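StAR-related lipid transfer protein 5 (Homo sapiens, PDB 2R55) probably binds cholesterol or other sterols within its START domain and may take part in the intracellular transport of sterols or other lipids. Local coordinates at residues Glu33-Tyr38 with Gly175-Pro180; Arg70-Val75 with Lys187-Thr192; Glu80-Cys85 with Lys224-Phe229. All blocks are in the same frame, centred on the assembly; numbering follows the deposited sequence.

In the fold
The three contacts lie in one START domain, built round a curved, largely antiparallel sheet. Contact 1 sets the N-terminal helix 21-40 on strand 167-180 of that sheet; contact 2, its centre about 11 Å away, joins two of its strands, 67-75 and 188-197. Contact 3, about 13 Å from the centre of contact 2, packs helix 79-86 against the end of the C-terminal helix 204-227, with V82 and V226 both resting on V75. Strand 188-197 lies next to 167-180, so contacts 1 and 2 share the sheet. Along the chain the segments of each pair of contacts alternate, which interlocks distant parts of the sequence.

Contact 1. Residues Glu33-Tyr38 with Gly175-Pro180; sequences EKMLQY and GCFCEP
F177 and M35 both carry CG anti to their own carbonyl carbon (chi1 -72° and -83°), and further bends at chi2 and chi3 of M35 fold its chain back so that the methyl CE reaches the ring of F177. This is helix-on-sheet packing of the START fold: the axes of 33-38 and 175-180 cross at -64°, 10.1 Å apart at their closest. The two side chains come from opposite sides and overlap along their lengths, M35 CE lying 3.4 Å from F177 CE1 in an oblique approach. The unbranched, flexible methionine suits this place, because its thioether can follow the outline of a rigid ring. The phenyl group meets the helix with its rim, the backbone carbon C of M35 lying in the ring plane and only 3.6 Å from F177 CZ. L36 adds to this from the next position: it stands roughly perpendicular to F177, with L36 CD1 4.2 Å from F177 CE2. An alanine in place of F177 would remove the whole ring and is likely to leave a gap between helix and strand, with the methyl of M35 and CD1 of L36 robbed of their shared partner. F193 of the adjoining strand also packs on both M35 and F177, which extends the apolar layer beyond the two segments. With the backbone angles of G175 a CB would collide with the carbonyl O of the residue before, a conformation open to glycine. E179 forms a salt bridge with R39, one residue beyond 33-38 on helix 21-40, a second tie between that helix and the strand. Beside the bare glycine backbone, M35 CE comes to rest 3.7 Å from G175 N.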
ATOM      1  N   GLU A  33      -2.770  14.258  -0.642  1.00 67.59           N
ATOM      2  CA  GLU A  33      -3.700  15.074   0.166  1.00 67.52           C
ATOM      3  C   GLU A  33      -4.762  14.211   0.858  1.00 67.03           C
ATOM      4  O   GLU A  33      -4.994  14.370   2.059  1.00 66.61           O
ATOM      5  CB  GLU A  33      -4.331  16.210  -0.650  1.00 67.23           C
ATOM      6  CG  GLU A  33      -3.502  17.496  -0.619  1.00 70.35           C
ATOM      7  CD  GLU A  33      -3.631  18.348  -1.894  1.00 74.52           C
ATOM      8  OE1 GLU A  33      -4.677  18.258  -2.605  1.00 74.34           O
ATOM      9  OE2 GLU A  33      -2.670  19.106  -2.179  1.00 74.40           O
ATOM     10  N   LYS A  34      -5.360  13.272   0.110  1.00 66.28           N
ATOM     11  CA  LYS A  34      -6.339  12.342   0.671  1.00 65.81           C
ATOM     12  C   LYS A  34      -5.716  11.415   1.703  1.00 65.33           C
ATOM     13  O   LYS A  34      -6.282  11.140   2.754  1.00 64.42           O
ATOM     14  CB  LYS A  34      -7.001  11.527  -0.441  1.00 65.96           C
ATOM     15  CG  LYS A  34      -8.138  12.279  -1.114  1.00 66.31           C
ATOM     16  CD  LYS A  34      -8.487  11.620  -2.414  1.00 66.52           C
ATOM     17  CE  LYS A  34      -9.593  12.348  -3.132  1.00 65.86           C
ATOM     18  NZ  LYS A  34      -9.937  11.534  -4.317  1.00 64.28           N
ATOM     19  N   MET A  35      -4.531  10.939   1.382  1.00 65.65           N
ATOM     20  CA  MET A  35      -3.789  10.113   2.284  1.00 65.79           C
ATOM     21  C   MET A  35      -3.525  10.845   3.589  1.00 65.59           C
ATOM     22  O   MET A  35      -3.754  10.307   4.665  1.00 65.84           O
ATOM     23  CB  MET A  35      -2.518   9.665   1.598  1.00 66.34           C
ATOM     24  CG  MET A  35      -2.746   8.455   0.719  1.00 66.71           C
ATOM     25  SD  MET A  35      -2.855   6.952   1.704  1.00 70.45           S
ATOM     26  CE  MET A  35      -1.168   6.785   2.255  1.00 69.09           C
ATOM     27  N   LEU A  36      -3.113  12.097   3.493  1.00 65.25           N
ATOM     28  CA  LEU A  36      -2.911  12.907   4.682  1.00 65.22           C
ATOM     29  C   LEU A  36      -4.178  12.987   5.542  1.00 65.05           C
ATOM     30  O   LEU A  36      -4.113  12.870   6.774  1.00 65.01           O
ATOM     31  CB  LEU A  36      -2.378  14.293   4.314  1.00 65.03           C
ATOM     32  CG  LEU A  36      -1.719  15.086   5.459  1.00 67.06           C
ATOM     33  CD1 LEU A  36      -0.611  14.262   6.149  1.00 67.47           C
ATOM     34  CD2 LEU A  36      -1.198  16.476   5.009  1.00 65.27           C
ATOM     35  N   GLN A  37      -5.329  13.147   4.891  1.00 64.90           N
ATOM     36  CA  GLN A  37      -6.588  13.220   5.611  1.00 65.01           C
ATOM     37  C   GLN A  37      -6.951  11.868   6.243  1.00 64.60           C
ATOM     38  O   GLN A  37      -7.419  11.833   7.386  1.00 64.71           O
ATOM     39  CB  GLN A  37      -7.710  13.823   4.741  1.00 65.57           C
ATOM     40  CG  GLN A  37      -8.506  14.988   5.420  1.00 68.52           C
ATOM     41  CD  GLN A  37      -7.605  16.103   6.007  1.00 72.15           C
ATOM     42  OE1 GLN A  37      -6.469  16.330   5.547  1.00 73.20           O
ATOM     43  NE2 GLN A  37      -8.118  16.804   7.029  1.00 73.24           N
ATOM     44  N   TYR A  38      -6.670  10.763   5.545  1.00 63.95           N
ATOM     45  CA  TYR A  38      -6.861   9.425   6.117  1.00 63.96           C
ATOM     46  C   TYR A  38      -5.994   9.214   7.370  1.00 64.60           C
ATOM     47  O   TYR A  38      -6.347   8.425   8.237  1.00 65.27           O
ATOM     48  CB  TYR A  38      -6.468   8.297   5.149  1.00 63.78           C
ATOM     49  CG  TYR A  38      -7.170   8.186   3.810  1.00 63.49           C
ATOM     50  CD1 TYR A  38      -8.425   8.728   3.591  1.00 63.77           C
ATOM     51  CD2 TYR A  38      -6.571   7.485   2.773  1.00 63.06           C
ATOM     52  CE1 TYR A  38      -9.046   8.603   2.353  1.00 63.25           C
ATOM     53  CE2 TYR A  38      -7.176   7.364   1.553  1.00 63.63           C
ATOM     54  CZ  TYR A  38      -8.420   7.921   1.348  1.00 62.75           C
ATOM     55  OH  TYR A  38      -9.021   7.793   0.126  1.00 61.70           O
ATOM     56  N   GLY A 175      -1.185   3.544   0.507  1.00 67.16           N
ATOM     57  CA  GLY A 175       0.258   3.531   0.664  1.00 68.66           C
ATOM     58  C   GLY A 175       0.690   3.536   2.107  1.00 69.61           C
ATOM     59  O   GLY A 175      -0.005   3.017   2.983  1.00 70.34           O
ATOM     60  N   CYS A 176       1.835   4.151   2.350  1.00 70.09           N
ATOM     61  CA  CYS A 176       2.517   4.076   3.627  1.00 70.59           C
ATOM     62  C   CYS A 176       2.985   5.416   4.133  1.00 69.46           C
ATOM     63  O   CYS A 176       3.529   6.208   3.367  1.00 68.94           O
ATOM     64  CB  CYS A 176       3.758   3.219   3.479  1.00 70.37           C
ATOM     65  SG  CYS A 176       3.341   1.540   3.524  1.00 75.46           S
ATOM     66  N   PHE A 177       2.798   5.631   5.432  1.00 68.87           N
ATOM     67  CA  PHE A 177       3.474   6.698   6.167  1.00 68.40           C
ATOM     68  C   PHE A 177       4.602   6.118   7.046  1.00 68.14           C
ATOM     69  O   PHE A 177       4.357   5.277   7.923  1.00 68.31           O
ATOM     70  CB  PHE A 177       2.470   7.464   7.030  1.00 67.98           C
ATOM     71  CG  PHE A 177       1.529   8.335   6.248  1.00 67.65           C
ATOM     72  CD1 PHE A 177       0.323   7.828   5.770  1.00 66.87           C
ATOM     73  CD2 PHE A 177       1.838   9.674   6.004  1.00 67.42           C
ATOM     74  CE1 PHE A 177      -0.580   8.644   5.052  1.00 66.87           C
ATOM     75  CE2 PHE A 177       0.957  10.493   5.284  1.00 67.53           C
ATOM     76  CZ  PHE A 177      -0.266   9.966   4.800  1.00 66.81           C
ATOM     77  N   CYS A 178       5.835   6.539   6.786  1.00 67.81           N
ATOM     78  CA  CYS A 178       6.979   6.160   7.625  1.00 67.72           C
ATOM     79  C   CYS A 178       7.350   7.345   8.518  1.00 67.51           C
ATOM     80  O   CYS A 178       7.886   8.331   8.025  1.00 66.85           O
ATOM     81  CB  CYS A 178       8.180   5.783   6.755  1.00 67.62           C
ATOM     82  SG  CYS A 178       7.971   4.369   5.649  1.00 68.43           S
ATOM     83  N   GLU A 179       7.057   7.244   9.817  1.00 67.88           N
ATOM     84  CA  GLU A 179       7.158   8.402  10.734  1.00 68.68           C
ATOM     85  C   GLU A 179       8.205   8.187  11.821  1.00 68.60           C
ATOM     86  O   GLU A 179       8.087   7.253  12.613  1.00 68.52           O
ATOM     87  CB  GLU A 179       5.802   8.745  11.394  1.00 68.54           C
ATOM     88  CG  GLU A 179       4.568   8.603  10.472  1.00 69.67           C
ATOM     89  CD  GLU A 179       3.219   8.697  11.209  1.00 69.40           C
ATOM     90  OE1 GLU A 179       3.113   8.298  12.391  1.00 70.65           O
ATOM     91  OE2 GLU A 179       2.248   9.168  10.593  1.00 69.31           O
ATOM     92  N   PRO A 180       9.219   9.070  11.878  1.00 68.86           N
ATOM     93  CA  PRO A 180      10.269   8.979  12.904  1.00 68.96           C
ATOM     94  C   PRO A 180       9.704   9.281  14.294  1.00 69.02           C
ATOM     95  O   PRO A 180       8.701  10.004  14.410  1.00 68.69           O
ATOM     96  CB  PRO A 180      11.267  10.056  12.476  1.00 68.87           C
ATOM     97  CG  PRO A 180      10.429  11.056  11.724  1.00 68.90           C
ATOM     98  CD  PRO A 180       9.419  10.227  10.986  1.00 68.90           C
TER

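Contact 2. Residues Arg70-Val75 with Lys187-Thr192; sequences RGEGIV and KTNLVT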
ATOM      1  N   ARG A  70      -6.812   0.436   7.432  1.00 67.32           N
ATOM      2  CA  ARG A  70      -5.793   1.212   8.095  1.00 66.44           C
ATOM      3  C   ARG A  70      -5.006   0.321   9.051  1.00 65.99           C
ATOM      4  O   ARG A  70      -5.570  -0.274   9.981  1.00 65.38           O
ATOM      5  CB  ARG A  70      -6.461   2.348   8.864  1.00 67.10           C
ATOM      6  CG  ARG A  70      -5.531   3.216   9.742  1.00 67.83           C
ATOM      7  CD  ARG A  70      -6.315   3.801  10.892  1.00 69.03           C
ATOM      8  NE  ARG A  70      -5.725   5.027  11.411  1.00 70.80           N
ATOM      9  CZ  ARG A  70      -4.713   5.070  12.275  1.00 73.08           C
ATOM     10  NH1 ARG A  70      -4.141   3.946  12.715  1.00 74.20           N
ATOM     11  NH2 ARG A  70      -4.253   6.248  12.684  1.00 73.06           N
ATOM     12  N   GLY A  71      -3.707   0.229   8.797  1.00 65.17           N
ATOM     13  CA  GLY A  71      -2.792  -0.506   9.654  1.00 65.04           C
ATOM     14  C   GLY A  71      -1.925   0.460  10.442  1.00 64.83           C
ATOM     15  O   GLY A  71      -1.423   1.446   9.897  1.00 64.52           O
ATOM     16  N   GLU A  72      -1.762   0.185  11.727  1.00 64.53           N
ATOM     17  CA  GLU A  72      -0.850   0.961  12.551  1.00 65.46           C
ATOM     18  C   GLU A  72       0.010   0.034  13.413  1.00 65.60           C
ATOM     19  O   GLU A  72      -0.475  -0.969  13.970  1.00 65.44           O
ATOM     20  CB  GLU A  72      -1.610   1.997  13.392  1.00 65.58           C
ATOM     21  CG  GLU A  72      -0.785   2.686  14.486  1.00 67.52           C
ATOM     22  CD  GLU A  72      -1.224   4.127  14.775  1.00 69.70           C
ATOM     23  OE1 GLU A  72      -2.445   4.438  14.691  1.00 69.81           O
ATOM     24  OE2 GLU A  72      -0.330   4.952  15.083  1.00 69.40           O
ATOM     25  N   GLY A  73       1.293   0.370  13.506  1.00 65.68           N
ATOM     26  CA  GLY A  73       2.253  -0.506  14.149  1.00 65.92           C
ATOM     27  C   GLY A  73       3.670   0.030  14.151  1.00 66.22           C
ATOM     28  O   GLY A  73       4.204   0.437  13.096  1.00 65.89           O
ATOM     29  N   ILE A  74       4.273   0.016  15.352  1.00 66.50           N
ATOM     30  CA  ILE A  74       5.675   0.371  15.527  1.00 66.97           C
ATOM     31  C   ILE A  74       6.560  -0.716  14.932  1.00 67.41           C
ATOM     32  O   ILE A  74       6.503  -1.886  15.346  1.00 67.64           O
ATOM     33  CB  ILE A  74       6.033   0.605  17.021  1.00 66.84           C
ATOM     34  CG1 ILE A  74       5.281   1.826  17.569  1.00 67.15           C
ATOM     35  CG2 ILE A  74       7.527   0.836  17.180  1.00 67.14           C
ATOM     36  CD1 ILE A  74       4.973   1.773  19.054  1.00 66.42           C
ATOM     37  N   VAL A  75       7.361  -0.333  13.942  1.00 67.80           N
ATOM     38  CA  VAL A  75       8.380  -1.235  13.403  1.00 68.36           C
ATOM     39  C   VAL A  75       9.742  -0.942  14.046  1.00 68.46           C
ATOM     40  O   VAL A  75      10.173   0.216  14.143  1.00 68.50           O
ATOM     41  CB  VAL A  75       8.438  -1.233  11.840  1.00 68.35           C
ATOM     42  CG1 VAL A  75       8.333   0.169  11.270  1.00 68.72           C
ATOM     43  CG2 VAL A  75       9.692  -1.922  11.339  1.00 69.00           C
ATOM     44  N   LYS A 187      13.427   3.858  16.802  1.00 67.73           N
ATOM     45  CA  LYS A 187      12.331   3.083  16.189  1.00 66.91           C
ATOM     46  C   LYS A 187      11.531   3.904  15.157  1.00 66.83           C
ATOM     47  O   LYS A 187      11.808   5.089  14.961  1.00 66.77           O
ATOM     48  CB  LYS A 187      11.384   2.545  17.268  1.00 66.85           C
ATOM     49  CG  LYS A 187      11.977   1.482  18.182  1.00 67.01           C
ATOM     50  CD  LYS A 187      12.515   2.111  19.467  1.00 68.16           C
ATOM     51  CE  LYS A 187      13.431   1.171  20.230  1.00 67.33           C
ATOM     52  NZ  LYS A 187      14.059   1.889  21.368  1.00 67.40           N
ATOM     53  N   THR A 188      10.533   3.278  14.514  1.00 66.54           N
ATOM     54  CA  THR A 188       9.727   3.921  13.458  1.00 66.05           C
ATOM     55  C   THR A 188       8.243   3.509  13.485  1.00 65.90           C
ATOM     56  O   THR A 188       7.919   2.323  13.583  1.00 66.31           O
ATOM     57  CB  THR A 188      10.293   3.621  12.040  1.00 66.18           C
ATOM     58  OG1 THR A 188      11.722   3.768  12.034  1.00 66.26           O
ATOM     59  CG2 THR A 188       9.687   4.561  10.993  1.00 66.01           C
ATOM     60  N   ASN A 189       7.351   4.492  13.381  1.00 65.39           N
ATOM     61  CA  ASN A 189       5.919   4.247  13.321  1.00 65.23           C
ATOM     62  C   ASN A 189       5.514   4.116  11.858  1.00 65.54           C
ATOM     63  O   ASN A 189       5.854   4.983  11.031  1.00 65.47           O
ATOM     64  CB  ASN A 189       5.140   5.385  13.994  1.00 65.11           C
ATOM     65  CG  ASN A 189       3.711   4.996  14.360  1.00 64.60           C
ATOM     66  OD1 ASN A 189       3.469   4.300  15.352  1.00 63.27           O
ATOM     67  ND2 ASN A 189       2.757   5.475  13.569  1.00 64.75           N
ATOM     68  N   LEU A 190       4.813   3.020  11.549  1.00 65.48           N
ATOM     69  CA  LEU A 190       4.324   2.733  10.207  1.00 65.37           C
ATOM     70  C   LEU A 190       2.791   2.629  10.166  1.00 66.03           C
ATOM     71  O   LEU A 190       2.198   1.696  10.744  1.00 66.08           O
ATOM     72  CB  LEU A 190       4.939   1.434   9.673  1.00 65.17           C
ATOM     73  CG  LEU A 190       4.484   0.935   8.290  1.00 64.13           C
ATOM     74  CD1 LEU A 190       4.900   1.900   7.176  1.00 64.47           C
ATOM     75  CD2 LEU A 190       5.014  -0.445   7.994  1.00 64.79           C
ATOM     76  N   VAL A 191       2.168   3.582   9.469  1.00 66.24           N
ATOM     77  CA  VAL A 191       0.725   3.582   9.238  1.00 66.44           C
ATOM     78  C   VAL A 191       0.479   3.393   7.742  1.00 66.61           C
ATOM     79  O   VAL A 191       1.004   4.154   6.907  1.00 66.48           O
ATOM     80  CB  VAL A 191       0.064   4.882   9.735  1.00 66.44           C
ATOM     81  CG1 VAL A 191      -1.466   4.745   9.750  1.00 66.89           C
ATOM     82  CG2 VAL A 191       0.568   5.228  11.113  1.00 66.05           C
ATOM     83  N   THR A 192      -0.289   2.358   7.406  1.00 66.59           N
ATOM     84  CA  THR A 192      -0.483   1.984   6.017  1.00 66.53           C
ATOM     85  C   THR A 192      -1.961   1.888   5.708  1.00 66.52           C
ATOM     86  O   THR A 192      -2.759   1.446   6.551  1.00 66.43           O
ATOM     87  CB  THR A 192       0.120   0.613   5.678  1.00 66.92           C
ATOM     88  OG1 THR A 192      -0.613  -0.406   6.364  1.00 68.50           O
ATOM     89  CG2 THR A 192       1.592   0.513   6.050  1.00 66.63           C
TER
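The guanidinium group of R70 has V191 CG1 over one face, 4.0 Å above its plane and offset toward the rim, while the carboxylate of E72 lies at its edge. R70 NH1 donates to E72 OE1 at 2.7 Å in a salt bridge, with the acceptor close to the guanidinium plane but the nitrogen above the carboxylate plane by 37°. Two flat groups meet next: the E72 carboxylate and the N189 amide stand 68° apart, joined by a weak bond from N189 ND2 to E72 OE2 (3.5 Å). The two oxygens of E72 are thus held separately, OE1 by R70 on its own strand and OE2, weakly, by N189 across, and N189 ND2 also bonds weakly to E179 on the far side. With CG of R70 anti to the backbone N (chi1 175°) and the chain extended as far as NE, the guanidinium is carried along to the carboxylate of E72.

The strands beneath form an antiparallel pair in the START sheet. G71-T192, G73-L190 and V75-T188 are hydrogen-bonded pairs; E72-V191 and I74-N189 are non-hydrogen-bonded. G71 N to T192 O is 2.7 Å and almost straight, whereas G73 N to L190 O is weak. A side chain at G71 would run into T192 OG1, so glycine suits that position.

On the other face, V75 and T192 pack on helix 204-227, V75 through L222 and V226, while T188 meets L79 and V82 of helix 79-86; V75 touches that same V82. Y219 OH bonds to L190 O, and T188 OG1 is taken up by the backbone oxygen of G77. Across the pair, V75 CG1 rests 4.0 Å from L190 CB.

Contact 3. Residues Glu80-Cys85 with Lys224-Phe229; sequences EEVWDC and KAVKQF
E81 is the first residue of 80-85 to meet the other segment, its carboxylate lying beside F229. E81 and F229 lie alongside each other, pointing opposite ways, with the carboxylate and ring planes only 22° apart, and E81 OE2 comes 3.3 Å from F229 CB. The methylene CG of E81 lies 3.9 Å from F229 CD2, so the methylene part of E81 also borders the ring. The next residue, V82, sets CG1 against V226 CG2 at 4.3 Å, a meeting of two compact branched side chains that suits a buried helix-helix seam. C85, one turn on from E81, closes the series. Its sulfur, placed with SG anti to the carbonyl carbon (chi1 -66°), approaches the phenyl ring of F229 at the edge, 4.1 Å from F229 CE2, in a sulfur-aromatic contact. The same atom lies 4.3 Å from A225 CB; the small alanine leaves room for the sulfur, while the closer backbone approach is at V82 and V226. No hydrogen bond joins the segments; they are held by van der Waals contact, much of it between apolar groups.

Helix 79-86 and the end of helix 204-227 both lean on the sheet: V82 and V226 touch V75 of strand 67-75, and V82 and W83 touch C178 of strand 167-180, while L93, in a loop, packs on F229.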
ATOM      1  N   GLU A  80      15.039   4.748   7.544  1.00 67.24           N
ATOM      2  CA  GLU A  80      15.377   4.505   6.138  1.00 67.59           C
ATOM      3  C   GLU A  80      15.561   3.029   5.774  1.00 67.28           C
ATOM      4  O   GLU A  80      15.605   2.676   4.590  1.00 67.08           O
ATOM      5  CB  GLU A  80      16.564   5.367   5.709  1.00 67.82           C
ATOM      6  CG  GLU A  80      16.157   6.828   5.492  1.00 68.87           C
ATOM      7  CD  GLU A  80      17.296   7.790   5.724  1.00 70.20           C
ATOM      8  OE1 GLU A  80      18.332   7.667   5.036  1.00 71.02           O
ATOM      9  OE2 GLU A  80      17.157   8.672   6.596  1.00 70.24           O
ATOM     10  N   GLU A  81      15.647   2.181   6.800  1.00 67.13           N
ATOM     11  CA  GLU A  81      15.522   0.744   6.615  1.00 67.25           C
ATOM     12  C   GLU A  81      14.076   0.365   6.309  1.00 67.25           C
ATOM     13  O   GLU A  81      13.810  -0.369   5.351  1.00 67.12           O
ATOM     14  CB  GLU A  81      16.023  -0.009   7.849  1.00 67.43           C
ATOM     15  CG  GLU A  81      17.478  -0.464   7.759  1.00 67.14           C
ATOM     16  CD  GLU A  81      18.041  -0.914   9.100  1.00 67.62           C
ATOM     17  OE1 GLU A  81      17.327  -0.788  10.120  1.00 67.62           O
ATOM     18  OE2 GLU A  81      19.205  -1.386   9.143  1.00 68.94           O
ATOM     19  N   VAL A  82      13.136   0.890   7.104  1.00 67.09           N
ATOM     20  CA  VAL A  82      11.725   0.565   6.901  1.00 66.50           C
ATOM     21  C   VAL A  82      11.262   1.128   5.581  1.00 66.06           C
ATOM     22  O   VAL A  82      10.433   0.522   4.918  1.00 66.32           O
ATOM     23  CB  VAL A  82      10.779   1.045   8.042  1.00 66.20           C
ATOM     24  CG1 VAL A  82      11.435   0.906   9.397  1.00 66.04           C
ATOM     25  CG2 VAL A  82      10.317   2.463   7.814  1.00 67.18           C
ATOM     26  N   TRP A  83      11.801   2.278   5.195  1.00 65.40           N
ATOM     27  CA  TRP A  83      11.388   2.893   3.947  1.00 64.97           C
ATOM     28  C   TRP A  83      11.938   2.092   2.780  1.00 65.34           C
ATOM     29  O   TRP A  83      11.205   1.778   1.838  1.00 65.37           O
ATOM     30  CB  TRP A  83      11.788   4.361   3.860  1.00 64.02           C
ATOM     31  CG  TRP A  83      11.623   4.920   2.487  1.00 62.92           C
ATOM     32  CD1 TRP A  83      12.605   5.124   1.568  1.00 62.22           C
ATOM     33  CD2 TRP A  83      10.397   5.318   1.857  1.00 62.54           C
ATOM     34  NE1 TRP A  83      12.076   5.632   0.408  1.00 61.59           N
ATOM     35  CE2 TRP A  83      10.721   5.768   0.560  1.00 62.37           C
ATOM     36  CE3 TRP A  83       9.062   5.349   2.266  1.00 61.34           C
ATOM     37  CZ2 TRP A  83       9.761   6.247  -0.331  1.00 62.41           C
ATOM     38  CZ3 TRP A  83       8.113   5.811   1.376  1.00 63.02           C
ATOM     39  CH2 TRP A  83       8.468   6.254   0.089  1.00 62.67           C
ATOM     40  N   ASP A  84      13.214   1.729   2.861  1.00 65.90           N
ATOM     41  CA  ASP A  84      13.824   0.875   1.838  1.00 66.50           C
ATOM     42  C   ASP A  84      13.022  -0.380   1.519  1.00 66.52           C
ATOM     43  O   ASP A  84      13.027  -0.857   0.385  1.00 66.70           O
ATOM     44  CB  ASP A  84      15.261   0.522   2.195  1.00 66.61           C
ATOM     45  CG  ASP A  84      16.250   1.390   1.464  1.00 67.77           C
ATOM     46  OD1 ASP A  84      15.736   2.218   0.615  1.00 68.07           O
ATOM     47  OD2 ASP A  84      17.518   1.257   1.731  1.00 68.65           O
ATOM     48  N   CYS A  85      12.327  -0.892   2.528  1.00 66.70           N
ATOM     49  CA  CYS A  85      11.464  -2.048   2.375  1.00 66.89           C
ATOM     50  C   CYS A  85      10.208  -1.781   1.551  1.00 66.77           C
ATOM     51  O   CYS A  85       9.860  -2.581   0.669  1.00 66.70           O
ATOM     52  CB  CYS A  85      11.072  -2.577   3.746  1.00 67.01           C
ATOM     53  SG  CYS A  85      12.458  -3.244   4.657  1.00 67.43           S
ATOM     54  N   LYS A 224      10.194  -9.014   9.865  1.00 72.00           N
ATOM     55  CA  LYS A 224      11.206 -10.005   9.519  1.00 71.81           C
ATOM     56  C   LYS A 224      12.283  -9.423   8.598  1.00 71.76           C
ATOM     57  O   LYS A 224      13.527  -9.710   8.798  1.00 71.30           O
ATOM     58  CB  LYS A 224      10.518 -11.219   8.861  1.00 71.93           C
ATOM     59  CG  LYS A 224      11.430 -12.292   8.195  1.00 71.72           C
ATOM     60  CD  LYS A 224      10.574 -13.116   7.188  1.00 71.79           C
ATOM     61  CE  LYS A 224      11.411 -13.827   6.119  1.00 72.23           C
ATOM     62  NZ  LYS A 224      11.961 -15.157   6.564  1.00 71.66           N
ATOM     63  N   ALA A 225      11.803  -8.613   7.601  1.00 71.63           N
ATOM     64  CA  ALA A 225      12.716  -8.035   6.610  1.00 71.81           C
ATOM     65  C   ALA A 225      13.662  -7.033   7.263  1.00 71.89           C
ATOM     66  O   ALA A 225      14.872  -7.037   7.003  1.00 71.89           O
ATOM     67  CB  ALA A 225      11.945  -7.387   5.490  1.00 71.73           C
ATOM     68  N   VAL A 226      13.096  -6.194   8.125  1.00 71.92           N
ATOM     69  CA  VAL A 226      13.872  -5.263   8.931  1.00 72.01           C
ATOM     70  C   VAL A 226      14.933  -6.000   9.758  1.00 72.11           C
ATOM     71  O   VAL A 226      16.121  -5.652   9.705  1.00 72.03           O
ATOM     72  CB  VAL A 226      12.952  -4.409   9.832  1.00 71.84           C
ATOM     73  CG1 VAL A 226      13.715  -3.825  10.998  1.00 71.84           C
ATOM     74  CG2 VAL A 226      12.304  -3.303   9.019  1.00 71.90           C
ATOM     75  N   LYS A 227      14.505  -7.024  10.500  1.00 72.25           N
ATOM     76  CA  LYS A 227      15.402  -7.752  11.402  1.00 72.48           C
ATOM     77  C   LYS A 227      16.649  -8.259  10.700  1.00 72.30           C
ATOM     78  O   LYS A 227      17.718  -8.321  11.302  1.00 72.61           O
ATOM     79  CB  LYS A 227      14.683  -8.914  12.095  1.00 72.64           C
ATOM     80  CG  LYS A 227      13.687  -8.472  13.164  1.00 73.86           C
ATOM     81  CD  LYS A 227      13.839  -9.302  14.440  1.00 75.55           C
ATOM     82  CE  LYS A 227      13.361  -8.517  15.670  1.00 76.32           C
ATOM     83  NZ  LYS A 227      13.907  -9.074  16.946  1.00 76.17           N
ATOM     84  N   GLN A 228      16.505  -8.592   9.421  1.00 72.18           N
ATOM     85  CA  GLN A 228      17.593  -9.129   8.610  1.00 72.26           C
ATOM     86  C   GLN A 228      18.779  -8.169   8.432  1.00 72.20           C
ATOM     87  O   GLN A 228      19.900  -8.614   8.190  1.00 71.83           O
ATOM     88  CB  GLN A 228      17.061  -9.628   7.255  1.00 72.43           C
ATOM     89  CG  GLN A 228      16.311 -10.973   7.343  1.00 72.48           C
ATOM     90  CD  GLN A 228      15.553 -11.336   6.053  1.00 72.44           C
ATOM     91  OE1 GLN A 228      16.246 -11.559   4.925  1.00 72.53           O
ATOM     92  NE2 GLN A 228      14.120 -11.425   6.227  1.00 72.20           N
ATOM     93  N   PHE A 229      18.539  -6.864   8.574  1.00 72.09           N
ATOM     94  CA  PHE A 229      19.627  -5.874   8.532  1.00 71.88           C
ATOM     95  C   PHE A 229      20.308  -5.715   9.887  1.00 71.69           C
ATOM     96  O   PHE A 229      21.456  -5.268   9.965  1.00 71.75           O
ATOM     97  CB  PHE A 229      19.139  -4.514   8.016  1.00 72.15           C
ATOM     98  CG  PHE A 229      18.385  -4.588   6.712  1.00 72.60           C
ATOM     99  CD1 PHE A 229      18.999  -5.080   5.557  1.00 73.19           C
ATOM    100  CD2 PHE A 229      17.065  -4.164   6.637  1.00 72.88           C
ATOM    101  CE1 PHE A 229      18.305  -5.153   4.354  1.00 72.59           C
ATOM    102  CE2 PHE A 229      16.364  -4.227   5.436  1.00 73.33           C
ATOM    103  CZ  PHE A 229      16.988  -4.724   4.294  1.00 72.73           C
TER